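Local coordinates for protein beta-L-arabinobiosidase (Bacteroides thetaiotaomicron, PDB 5MQR) that probably hydrolyses glycosidic bonds of plant pectin as a beta-L-arabinobiosidase, with a possible exo-alpha-sialidase activity, at residues A498-E503 with F510-G515; N542-V547 with V552-F557. All coordinates share one frame; numbering follows the deposited sequence.

Contact 1. Residues A498-E503 with F510-G515; sequences ACSRLE and FRMKGG
Glu503 OE1 is gripped by two nitrogens of Arg511. Arg511 NE and Arg511 NH2 each stand 2.7 Å from Glu503 OE1, and the oxygen lies almost in the guanidinium plane. NH2 takes the syn lone pair of OE1, while NE meets the same oxygen nearly along its C-O bond. The bonds are somewhat bent. The pair crosses an antiparallel beta hairpin, strands 498-504 and 509-513, in the Sialidase-like CBM domain. Glu503 and Arg511 form a hydrogen-bonded pair, and their side chains run side by side on one face of the sheet. The carboxylate and guanidinium planes are turned 33° apart. Arg511 CG sits between its backbone N and carbonyl carbon (chi1 64°), and the extended chain beyond it carries the guanidinium alongside Glu503. The second carboxylate oxygen, Glu503 OE2, takes a bond from a water at 2.6 Å and another from Gln488 on strand 487-492. With both oxygens engaged, the carboxylate is held against rotation. A leucine in place of Arg511 would probably leave the Glu503 charge without its mate and the carboxylate freer to turn. On the other face, Leu502 and Met512 (a selenomethionine) form the neighbouring non-hydrogen-bonded pair. Leu502 CD2 lies 4.0 Å from Met512 CB, and Leu502 CB meets Phe510 CE1 at 3.9 Å. This apolar face packs on strand 542-547. Further along, Lys513 N donates to Arg501 O at 2.9 Å. The Arg501 guanidinium turns to Asp490 in a salt bridge. At the open end of the hairpin one water links the strands: it accepts from Ser500 OG at 2.7 Å and donates to Lys513 O at 2.6 Å.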
ATOM      1  N   ALA A 498      16.164  -5.488 -18.283  1.00 23.27           N
ATOM      2  CA  ALA A 498      15.149  -5.951 -19.224  1.00 23.17           C
ATOM      3  C   ALA A 498      15.469  -7.405 -19.498  1.00 23.13           C
ATOM      4  O   ALA A 498      16.588  -7.740 -19.952  1.00 23.28           O
ATOM      5  CB  ALA A 498      15.165  -5.141 -20.522  1.00 23.57           C
ATOM      6  N   CYS A 499      14.503  -8.274 -19.221  1.00 22.15           N
ATOM      7  CA  CYS A 499      14.682  -9.686 -19.523  1.00 22.49           C
ATOM      8  C   CYS A 499      14.422 -10.034 -20.991  1.00 22.32           C
ATOM      9  O   CYS A 499      14.959 -11.013 -21.530  1.00 22.44           O
ATOM     10  CB  CYS A 499      13.810 -10.535 -18.585  1.00 22.46           C
ATOM     11  SG  CYS A 499      12.051 -10.265 -18.751  1.00 22.38           S
ATOM     12  N   SER A 500      13.596  -9.234 -21.641  1.00 22.26           N
ATOM     13  CA  SER A 500      13.344  -9.406 -23.061  1.00 23.14           C
ATOM     14  C   SER A 500      12.938  -8.087 -23.664  1.00 22.89           C
ATOM     15  O   SER A 500      12.594  -7.153 -22.947  1.00 22.01           O
ATOM     16  CB  SER A 500      12.237 -10.447 -23.292  1.00 23.56           C
ATOM     17  OG  SER A 500      12.310 -10.947 -24.616  1.00 24.51           O
ATOM     18  N   ARG A 501      12.981  -8.028 -24.990  1.00 23.72           N
ATOM     19  CA  ARG A 501      12.589  -6.846 -25.741  1.00 24.14           C
ATOM     20  C   ARG A 501      11.921  -7.262 -27.051  1.00 24.57           C
ATOM     21  O   ARG A 501      12.413  -8.156 -27.726  1.00 24.66           O
ATOM     22  CB  ARG A 501      13.799  -5.965 -26.031  1.00 24.53           C
ATOM     23  CG  ARG A 501      13.584  -4.905 -27.108  1.00 25.55           C
ATOM     24  CD  ARG A 501      14.799  -4.006 -27.257  1.00 26.26           C
ATOM     25  NE  ARG A 501      15.062  -3.329 -25.986  1.00 27.04           N
ATOM     26  CZ  ARG A 501      16.256  -2.966 -25.515  1.00 27.57           C
ATOM     27  NH1 ARG A 501      17.372  -3.163 -26.219  1.00 28.70           N
ATOM     28  NH2 ARG A 501      16.329  -2.384 -24.316  1.00 27.29           N
ATOM     29  N   LEU A 502      10.812  -6.598 -27.385  1.00 24.66           N
ATOM     30  CA  LEU A 502      10.170  -6.706 -28.699  1.00 25.52           C
ATOM     31  C   LEU A 502      10.345  -5.358 -29.387  1.00 26.22           C
ATOM     32  O   LEU A 502      10.421  -4.333 -28.705  1.00 25.90           O
ATOM     33  CB  LEU A 502       8.685  -7.070 -28.578  1.00 24.93           C
ATOM     34  CG  LEU A 502       8.332  -8.163 -27.547  1.00 24.51           C
ATOM     35  CD1 LEU A 502       6.822  -8.303 -27.386  1.00 24.24           C
ATOM     36  CD2 LEU A 502       8.997  -9.494 -27.870  1.00 24.59           C
ATOM     37  N   GLU A 503      10.417  -5.369 -30.717  1.00 27.11           N
ATOM     38  CA  GLU A 503      10.730  -4.170 -31.510  1.00 28.28           C
ATOM     39  C   GLU A 503       9.889  -4.112 -32.762  1.00 27.75           C
ATOM     40  O   GLU A 503       9.806  -5.112 -33.451  1.00 27.46           O
ATOM     41  CB  GLU A 503      12.199  -4.186 -31.973  1.00 30.53           C
ATOM     42  CG  GLU A 503      13.090  -3.148 -31.336  1.00 32.18           C
ATOM     43  CD  GLU A 503      14.565  -3.279 -31.729  1.00 33.81           C
ATOM     44  OE1 GLU A 503      14.842  -3.765 -32.842  1.00 34.99           O
ATOM     45  OE2 GLU A 503      15.448  -2.882 -30.916  1.00 34.81           O
ATOM     46  N   PHE A 510       8.596  -7.061 -36.983  1.00 29.34           N
ATOM     47  CA  PHE A 510       8.289  -7.187 -35.566  1.00 28.20           C
ATOM     48  C   PHE A 510       9.225  -8.279 -35.093  1.00 28.20           C
ATOM     49  O   PHE A 510       9.134  -9.420 -35.565  1.00 28.50           O
ATOM     50  CB  PHE A 510       6.808  -7.562 -35.393  1.00 28.44           C
ATOM     51  CG  PHE A 510       6.322  -7.615 -33.962  1.00 27.72           C
ATOM     52  CD1 PHE A 510       6.758  -6.712 -32.997  1.00 27.24           C
ATOM     53  CD2 PHE A 510       5.378  -8.570 -33.594  1.00 28.15           C
ATOM     54  CE1 PHE A 510       6.272  -6.774 -31.686  1.00 26.95           C
ATOM     55  CE2 PHE A 510       4.904  -8.647 -32.283  1.00 27.61           C
ATOM     56  CZ  PHE A 510       5.344  -7.734 -31.330  1.00 26.87           C
ATOM     57  N   ARG A 511      10.169  -7.935 -34.222  1.00 28.08           N
ATOM     58  CA  ARG A 511      11.210  -8.895 -33.816  1.00 28.73           C
ATOM     59  C   ARG A 511      11.461  -8.918 -32.322  1.00 28.55           C
ATOM     60  O   ARG A 511      11.117  -7.973 -31.608  1.00 28.09           O
ATOM     61  CB  ARG A 511      12.516  -8.605 -34.541  1.00 29.29           C
ATOM     62  CG  ARG A 511      13.144  -7.253 -34.210  1.00 29.22           C
ATOM     63  CD  ARG A 511      14.446  -7.023 -34.998  1.00 29.82           C
ATOM     64  NE  ARG A 511      15.208  -5.882 -34.455  1.00 29.48           N
ATOM     65  CZ  ARG A 511      16.470  -5.573 -34.768  1.00 29.79           C
ATOM     66  NH1 ARG A 511      17.174  -6.308 -35.639  1.00 30.51           N
ATOM     67  NH2 ARG A 511      17.034  -4.512 -34.203  1.00 29.26           N
HETATM   68  N   MSE A 512      12.068 -10.009 -31.867  1.00 29.27           N
HETATM   69  CA  MSE A 512      12.379 -10.219 -30.457  1.00 29.76           C
HETATM   70  C   MSE A 512      13.876 -10.356 -30.254  1.00 29.10           C
HETATM   71  O   MSE A 512      14.534 -11.101 -30.997  1.00 29.15           O
HETATM   72  CB  MSE A 512      11.673 -11.491 -30.023  1.00 31.30           C
HETATM   73  CG  MSE A 512      12.156 -11.904 -28.639  1.00 33.06           C
HETATM   74 SE   MSE A 512      10.792 -13.087 -27.822  1.00 38.75          SE
HETATM   75  CE  MSE A 512      10.784 -14.451 -29.188  1.00 34.80           C
ATOM     76  N   LYS A 513      14.417  -9.689 -29.229  1.00 27.44           N
ATOM     77  CA  LYS A 513      15.840  -9.794 -28.937  1.00 27.45           C
ATOM     78  C   LYS A 513      16.095 -11.061 -28.122  1.00 28.14           C
ATOM     79  O   LYS A 513      15.548 -11.196 -27.030  1.00 28.05           O
ATOM     80  CB  LYS A 513      16.306  -8.559 -28.174  1.00 26.87           C
ATOM     81  CG  LYS A 513      17.804  -8.506 -27.892  1.00 26.95           C
ATOM     82  CD  LYS A 513      18.233  -7.137 -27.365  1.00 26.26           C
ATOM     83  CE  LYS A 513      19.731  -7.045 -27.119  1.00 26.12           C
ATOM     84  NZ  LYS A 513      20.524  -7.358 -28.335  1.00 26.72           N
ATOM     85  N   GLY A 514      16.918 -11.973 -28.650  1.00 28.71           N
ATOM     86  CA  GLY A 514      17.326 -13.184 -27.936  1.00 29.55           C
ATOM     87  C   GLY A 514      18.705 -13.192 -27.258  1.00 30.03           C
ATOM     88  O   GLY A 514      19.026 -14.114 -26.515  1.00 31.78           O
ATOM     89  N   GLY A 515      19.495 -12.153 -27.475  1.00 30.06           N
ATOM     90  CA  GLY A 515      20.892 -12.076 -27.040  1.00 29.61           C
ATOM     91  C   GLY A 515      21.539 -11.100 -28.007  1.00 30.00           C
ATOM     92  O   GLY A 515      20.983 -10.013 -28.252  1.00 29.57           O
TER
HETATM   93  O   HOH W   1      14.526 -12.412 -24.944  1.00 25.15           O
HETATM   94  O   HOH W   2      17.441  -1.853 -32.180  1.00 36.30           O

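Contact 2. Residues N542-V547 with V552-F557; sequences NIQVYV and VGLRMF
This is a main-chain pairing of two adjacent antiparallel strands, 542-547 and 550-556, next to strand 530-537 in the CBM-type domain. Its inner face, with Ile543 and Val545, packs on strands 498-504 and 518-523. Ile543 and Arg555 are a hydrogen-bonded pair. Ile543 N reaches Arg555 O at 3.0 Å, and Arg555 N returns a bond to Ile543 O. Val545 N donates to Gly553 O at 2.9 Å. Here the hairpin carries a classic beta bulge: Val552 and Gly553 both face Val545. Val545 O takes a nearly straight bond from Val552 N at 2.9 Å and a weak one from Gly553 N. The Val552 side chain lies obliquely across two valines of the other strand. Val552 CG2 touches Val547 CG2 at 3.8 Å and Val545 CG1 at 4.1 Å. On the outer face Gln544 and Leu554 run side by side, with Leu554 CD1 against Gln544 CG at 3.6 Å. The amide oxygen of Gln544 accepts from Arg551, in the turn-side part of the hairpin. At the far end Phe557 CG stands anti to its carbonyl carbon (chi1 -70°), which brings the ring back to the start of strand 542-547. Asn542 N lies over one ring face, toward the rim, and Asn542 O is 3.3 Å from Phe557 CE1.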
ATOM      1  N   ASN A 542      12.147 -17.855 -20.181  1.00 26.06           N
ATOM      2  CA  ASN A 542      11.716 -17.677 -21.567  1.00 26.88           C
ATOM      3  C   ASN A 542      10.463 -16.852 -21.772  1.00 25.48           C
ATOM      4  O   ASN A 542       9.690 -16.651 -20.856  1.00 24.44           O
ATOM      5  CB  ASN A 542      11.591 -18.997 -22.300  1.00 29.22           C
ATOM      6  CG  ASN A 542      10.592 -19.933 -21.680  1.00 30.50           C
ATOM      7  OD1 ASN A 542       9.567 -19.537 -21.151  1.00 32.94           O
ATOM      8  ND2 ASN A 542      10.885 -21.201 -21.771  1.00 32.26           N
ATOM      9  N   ILE A 543      10.325 -16.378 -23.002  1.00 24.92           N
ATOM     10  CA  ILE A 543       9.238 -15.550 -23.452  1.00 25.08           C
ATOM     11  C   ILE A 543       8.674 -16.186 -24.744  1.00 26.38           C
ATOM     12  O   ILE A 543       9.435 -16.549 -25.647  1.00 26.81           O
ATOM     13  CB  ILE A 543       9.692 -14.073 -23.647  1.00 24.54           C
ATOM     14  CG1 ILE A 543       8.592 -13.223 -24.305  1.00 24.25           C
ATOM     15  CG2 ILE A 543      11.004 -13.980 -24.423  1.00 25.25           C
ATOM     16  CD1 ILE A 543       8.769 -11.706 -24.168  1.00 23.59           C
ATOM     17  N   GLN A 544       7.353 -16.339 -24.789  1.00 26.75           N
ATOM     18  CA  GLN A 544       6.612 -16.739 -25.975  1.00 28.24           C
ATOM     19  C   GLN A 544       5.699 -15.598 -26.376  1.00 27.33           C
ATOM     20  O   GLN A 544       5.042 -15.000 -25.519  1.00 26.78           O
ATOM     21  CB  GLN A 544       5.755 -17.942 -25.679  1.00 30.19           C
ATOM     22  CG  GLN A 544       6.571 -19.180 -25.425  1.00 32.60           C
ATOM     23  CD  GLN A 544       5.723 -20.318 -24.920  1.00 34.75           C
ATOM     24  OE1 GLN A 544       5.345 -21.212 -25.696  1.00 37.08           O
ATOM     25  NE2 GLN A 544       5.400 -20.289 -23.618  1.00 34.24           N
ATOM     26  N   VAL A 545       5.656 -15.296 -27.664  1.00 26.76           N
ATOM     27  CA  VAL A 545       4.890 -14.168 -28.157  1.00 27.03           C
ATOM     28  C   VAL A 545       3.851 -14.692 -29.138  1.00 27.90           C
ATOM     29  O   VAL A 545       4.150 -15.535 -29.994  1.00 28.09           O
ATOM     30  CB  VAL A 545       5.798 -13.102 -28.796  1.00 26.66           C
ATOM     31  CG1 VAL A 545       4.988 -12.027 -29.486  1.00 26.49           C
ATOM     32  CG2 VAL A 545       6.657 -12.465 -27.714  1.00 26.25           C
ATOM     33  N   TYR A 546       2.625 -14.220 -28.966  1.00 27.89           N
ATOM     34  CA  TYR A 546       1.536 -14.583 -29.848  1.00 29.13           C
ATOM     35  C   TYR A 546       1.020 -13.317 -30.505  1.00 29.04           C
ATOM     36  O   TYR A 546       0.928 -12.261 -29.872  1.00 27.79           O
ATOM     37  CB  TYR A 546       0.405 -15.257 -29.069  1.00 29.71           C
ATOM     38  CG  TYR A 546       0.791 -16.561 -28.377  1.00 30.13           C
ATOM     39  CD1 TYR A 546       1.421 -16.564 -27.132  1.00 29.68           C
ATOM     40  CD2 TYR A 546       0.508 -17.793 -28.972  1.00 31.12           C
ATOM     41  CE1 TYR A 546       1.768 -17.767 -26.506  1.00 30.26           C
ATOM     42  CE2 TYR A 546       0.832 -18.990 -28.353  1.00 31.37           C
ATOM     43  CZ  TYR A 546       1.470 -18.973 -27.134  1.00 31.13           C
ATOM     44  OH  TYR A 546       1.793 -20.176 -26.566  1.00 32.59           O
ATOM     45  N   VAL A 547       0.685 -13.433 -31.783  1.00 29.61           N
ATOM     46  CA  VAL A 547       0.003 -12.377 -32.486  1.00 29.93           C
ATOM     47  C   VAL A 547      -1.264 -12.955 -33.091  1.00 31.06           C
ATOM     48  O   VAL A 547      -1.218 -13.973 -33.828  1.00 31.25           O
ATOM     49  CB  VAL A 547       0.897 -11.757 -33.565  1.00 30.19           C
ATOM     50  CG1 VAL A 547       0.084 -10.804 -34.452  1.00 30.57           C
ATOM     51  CG2 VAL A 547       2.074 -11.039 -32.905  1.00 29.26           C
ATOM     52  N   VAL A 552       4.382 -16.738 -32.670  1.00 33.74           N
ATOM     53  CA  VAL A 552       5.337 -16.223 -33.659  1.00 32.92           C
ATOM     54  C   VAL A 552       6.781 -16.112 -33.142  1.00 31.66           C
ATOM     55  O   VAL A 552       7.695 -15.872 -33.916  1.00 31.52           O
ATOM     56  CB  VAL A 552       4.855 -14.871 -34.218  1.00 32.59           C
ATOM     57  CG1 VAL A 552       3.587 -15.074 -35.058  1.00 33.18           C
ATOM     58  CG2 VAL A 552       4.653 -13.843 -33.096  1.00 31.61           C
ATOM     59  N   GLY A 553       6.989 -16.326 -31.856  1.00 30.40           N
ATOM     60  CA  GLY A 553       8.312 -16.188 -31.288  1.00 30.21           C
ATOM     61  C   GLY A 553       8.439 -16.931 -29.978  1.00 29.74           C
ATOM     62  O   GLY A 553       7.525 -16.887 -29.148  1.00 28.33           O
ATOM     63  N   LEU A 554       9.559 -17.651 -29.838  1.00 30.48           N
ATOM     64  CA  LEU A 554      10.028 -18.223 -28.573  1.00 30.86           C
ATOM     65  C   LEU A 554      11.542 -17.946 -28.417  1.00 30.32           C
ATOM     66  O   LEU A 554      12.337 -18.208 -29.316  1.00 30.74           O
ATOM     67  CB  LEU A 554       9.763 -19.734 -28.535  1.00 32.46           C
ATOM     68  CG  LEU A 554      10.426 -20.575 -27.414  1.00 33.16           C
ATOM     69  CD1 LEU A 554      10.009 -20.107 -26.038  1.00 32.77           C
ATOM     70  CD2 LEU A 554      10.124 -22.067 -27.558  1.00 33.76           C
ATOM     71  N   ARG A 555      11.929 -17.426 -27.269  1.00 29.40           N
ATOM     72  CA  ARG A 555      13.338 -17.186 -26.980  1.00 29.29           C
ATOM     73  C   ARG A 555      13.590 -17.240 -25.505  1.00 27.88           C
ATOM     74  O   ARG A 555      12.703 -17.022 -24.716  1.00 27.65           O
ATOM     75  CB  ARG A 555      13.782 -15.807 -27.503  1.00 29.49           C
ATOM     76  CG  ARG A 555      14.212 -15.738 -28.961  1.00 30.86           C
ATOM     77  CD  ARG A 555      15.344 -16.711 -29.280  1.00 32.09           C
ATOM     78  NE  ARG A 555      15.801 -16.621 -30.663  1.00 33.58           N
ATOM     79  CZ  ARG A 555      15.195 -17.170 -31.725  1.00 35.04           C
ATOM     80  NH1 ARG A 555      14.056 -17.845 -31.604  1.00 35.31           N
ATOM     81  NH2 ARG A 555      15.733 -17.018 -32.938  1.00 35.74           N
HETATM   82  N   MSE A 556      14.831 -17.467 -25.139  1.00 28.03           N
HETATM   83  CA  MSE A 556      15.254 -17.318 -23.762  1.00 27.91           C
HETATM   84  C   MSE A 556      15.296 -15.823 -23.475  1.00 26.17           C
HETATM   85  O   MSE A 556      15.427 -14.996 -24.376  1.00 25.08           O
HETATM   86  CB  MSE A 556      16.616 -17.986 -23.545  1.00 29.76           C
HETATM   87  CG  MSE A 556      16.706 -19.445 -24.018  1.00 31.72           C
HETATM   88 SE   MSE A 556      15.423 -20.581 -23.073  1.00 35.62          SE
HETATM   89  CE  MSE A 556      16.117 -20.535 -21.256  1.00 33.21           C
ATOM     90  N   PHE A 557      15.147 -15.460 -22.215  1.00 24.84           N
ATOM     91  CA  PHE A 557      15.461 -14.108 -21.792  1.00 24.36           C
ATOM     92  C   PHE A 557      16.912 -13.777 -22.188  1.00 24.67           C
ATOM     93  O   PHE A 557      17.800 -14.621 -22.030  1.00 24.30           O
ATOM     94  CB  PHE A 557      15.405 -13.968 -20.274  1.00 23.92           C
ATOM     95  CG  PHE A 557      14.034 -14.047 -19.660  1.00 23.74           C
ATOM     96  CD1 PHE A 557      12.852 -14.091 -20.423  1.00 23.79           C
ATOM     97  CD2 PHE A 557      13.931 -14.045 -18.260  1.00 23.44           C
ATOM     98  CE1 PHE A 557      11.615 -14.154 -19.805  1.00 23.66           C
ATOM     99  CE2 PHE A 557      12.690 -14.096 -17.644  1.00 23.23           C
ATOM    100  CZ  PHE A 557      11.529 -14.157 -18.417  1.00 23.42           C
TER

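Overall arrangement
The two contacts follow one another along the chain: contact 1 is complete by residue 515, and contact 2 starts at residue 542. Their centres are about 9 Å apart, and both lie in the Sialidase-like CBM domain. They belong to different beta sheets. Contact 1 lies in the large mixed sheet, contact 2 in the antiparallel sheet that holds strands 530-537 and 542-547. The facing sides of the two hairpins pack, with Leu502 on Val545 and Met512 on Ile543. Ser500 OG and Ile543 CG2 are in plain packing contact at 3.3 Å, as are Met512 CE and Leu554 N at 3.5 Å. Cys499 O also touches Phe557 CB. This side-chain packing joins two layers of beta structure, as in a beta sandwich, well away from the chain's centre.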